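Local atomic coordinates of diaminopimelate decarboxylase (Methanocaldococcus jannaschii, PDB entry 1TWI), a protein that catalyses the pyridoxal-phosphate-dependent decarboxylation of meso-diaminopimelate to L-lysine, the last step of lysine biosynthesis by the diaminopimelate pathway. Residues 30-35 against 402-407. Residues are numbered along the deposited sequence; the frame is centred on the assembly and turned at random.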
# COMPACT_ATOMS: atom_id res chain seq x y z
N THR A 30 -4.20 6.45 -19.89
CA THR A 30 -4.83 6.11 -18.61
C THR A 30 -4.03 4.92 -18.00
O THR A 30 -3.42 4.17 -18.74
CB THR A 30 -6.30 5.68 -18.83
OG1 THR A 30 -6.37 4.81 -19.95
CG2 THR A 30 -7.18 6.89 -19.14
N PRO A 31 -4.08 4.72 -16.66
CA PRO A 31 -4.77 5.56 -15.68
C PRO A 31 -4.07 6.89 -15.54
O PRO A 31 -2.87 6.98 -15.75
CB PRO A 31 -4.73 4.73 -14.40
CG PRO A 31 -3.41 4.03 -14.50
CD PRO A 31 -3.34 3.63 -15.98
N LEU A 32 -4.80 7.95 -15.18
CA LEU A 32 -4.17 9.27 -15.07
C LEU A 32 -4.67 10.10 -13.87
O LEU A 32 -5.88 10.26 -13.71
CB LEU A 32 -4.51 10.10 -16.35
CG LEU A 32 -3.94 11.50 -16.54
CD1 LEU A 32 -2.46 11.33 -16.87
CD2 LEU A 32 -4.61 12.25 -17.72
N TYR A 33 -3.77 10.67 -13.09
CA TYR A 33 -4.16 11.58 -12.00
C TYR A 33 -4.20 12.97 -12.61
O TYR A 33 -3.28 13.35 -13.38
CB TYR A 33 -3.10 11.62 -10.89
CG TYR A 33 -3.30 10.57 -9.81
CD1 TYR A 33 -4.17 10.81 -8.74
CD2 TYR A 33 -2.61 9.37 -9.83
CE1 TYR A 33 -4.33 9.89 -7.72
CE2 TYR A 33 -2.78 8.41 -8.79
CZ TYR A 33 -3.65 8.70 -7.74
OH TYR A 33 -3.86 7.84 -6.68
N VAL A 34 -5.23 13.75 -12.30
CA VAL A 34 -5.30 15.13 -12.79
C VAL A 34 -5.39 15.97 -11.47
O VAL A 34 -6.30 15.77 -10.63
CB VAL A 34 -6.57 15.37 -13.66
CG1 VAL A 34 -6.65 16.88 -14.16
CG2 VAL A 34 -6.53 14.41 -14.89
N MET A 35 -4.49 16.92 -11.31
CA MET A 35 -4.50 17.75 -10.13
C MET A 35 -4.88 19.13 -10.58
O MET A 35 -4.22 19.66 -11.49
CB MET A 35 -3.09 17.79 -9.49
CG MET A 35 -2.70 16.43 -8.85
SD MET A 35 -3.78 15.98 -7.40
CE MET A 35 -3.29 17.13 -6.20
N ARG A 402 0.92 8.25 -14.60
CA ARG A 402 1.25 9.62 -14.93
C ARG A 402 0.32 10.52 -14.14
O ARG A 402 -0.73 10.06 -13.72
CB ARG A 402 0.95 9.90 -16.40
CG ARG A 402 2.14 9.75 -17.30
CD ARG A 402 1.75 9.97 -18.76
NE ARG A 402 2.94 10.25 -19.56
CZ ARG A 402 2.88 10.60 -20.84
NH1 ARG A 402 1.68 10.69 -21.47
NH2 ARG A 402 4.01 10.95 -21.47
N MET A 403 0.72 11.79 -13.97
CA MET A 403 -0.11 12.80 -13.33
C MET A 403 0.10 14.11 -14.09
O MET A 403 1.24 14.42 -14.45
CB MET A 403 0.30 13.12 -11.89
CG MET A 403 0.44 11.87 -11.01
SD MET A 403 0.11 12.29 -9.23
CE MET A 403 1.54 13.52 -8.91
N VAL A 404 -0.98 14.88 -14.30
CA VAL A 404 -0.87 16.17 -14.95
C VAL A 404 -1.47 17.21 -13.99
O VAL A 404 -2.26 16.86 -13.07
CB VAL A 404 -1.64 16.25 -16.30
CG1 VAL A 404 -0.96 15.37 -17.35
CG2 VAL A 404 -3.12 15.80 -16.14
N LEU A 405 -1.06 18.47 -14.20
CA LEU A 405 -1.54 19.61 -13.45
C LEU A 405 -2.33 20.48 -14.45
O LEU A 405 -1.80 20.82 -15.52
CB LEU A 405 -0.38 20.45 -12.88
CG LEU A 405 -0.82 21.67 -12.04
CD1 LEU A 405 -1.28 21.30 -10.63
CD2 LEU A 405 0.32 22.65 -11.99
N THR A 406 -3.60 20.78 -14.13
CA THR A 406 -4.41 21.63 -15.00
C THR A 406 -4.30 22.98 -14.33
O THR A 406 -4.52 23.12 -13.13
CB THR A 406 -5.90 21.19 -15.09
OG1 THR A 406 -6.41 21.00 -13.76
CG2 THR A 406 -6.05 19.92 -15.91
N SER A 407 -4.00 23.98 -15.15
CA SER A 407 -3.71 25.32 -14.70
C SER A 407 -4.21 26.33 -15.74
O SER A 407 -4.47 25.96 -16.90
CB SER A 407 -2.17 25.42 -14.58
OG SER A 407 -1.69 26.76 -14.55
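The ring of Tyr33 meets Met403 obliquely: SD lies 4.5 Å from the ring centroid, 37° off the normal, a Met-aromatic contact. At the ring edge, near its plane, sits Arg402 O. The Tyr33 and Met403 side chains run side by side in the same direction, Tyr33 CB resting 3.6 Å from Met403 CG; chi1 (-89° and -51°) sets both CG atoms beside the backbone N, in keeping with that shared direction. The Tyr33 hydroxyl is hydrogen-bonded to Asp326 O, and the Tyr33 side chain lies about 8 Å from those of Arg329 and Tyr387, which line the pocket of the bound lysine product. Strands 32-36 and 402-407 are parallel neighbours in the mixed sheet of the C-terminal beta domain accompanying the PLP-binding TIM barrel in this family; strand 32-36 comes from the chain's N-terminal end. Tyr33 and Met35 supply N-H and C=O to four backbone hydrogen bonds: Tyr33 N to Arg402 O, 3.2 Å, is the longest and nearly straight; Val404 N to Tyr33 O, Met35 N to Val404 O (2.8 Å) and Thr406 N to Met35 O are shorter. On the face opposite Tyr33, Val34 CG2 lies 3.9 Å from Val404 CG2, and Leu32 CD1 packs 3.7 Å from Arg402 CB. Val34 CG1 meets Thr406 CG2 at 3.6 Å, the side chains crossing at about a right angle; helix 21-28 covers this side through Leu24 and Phe28. Arg402, extended from CG to NE, leads away to a salt bridge from NE to Glu416, while Thr406 OG1 hydrogen-bonds to Asp17.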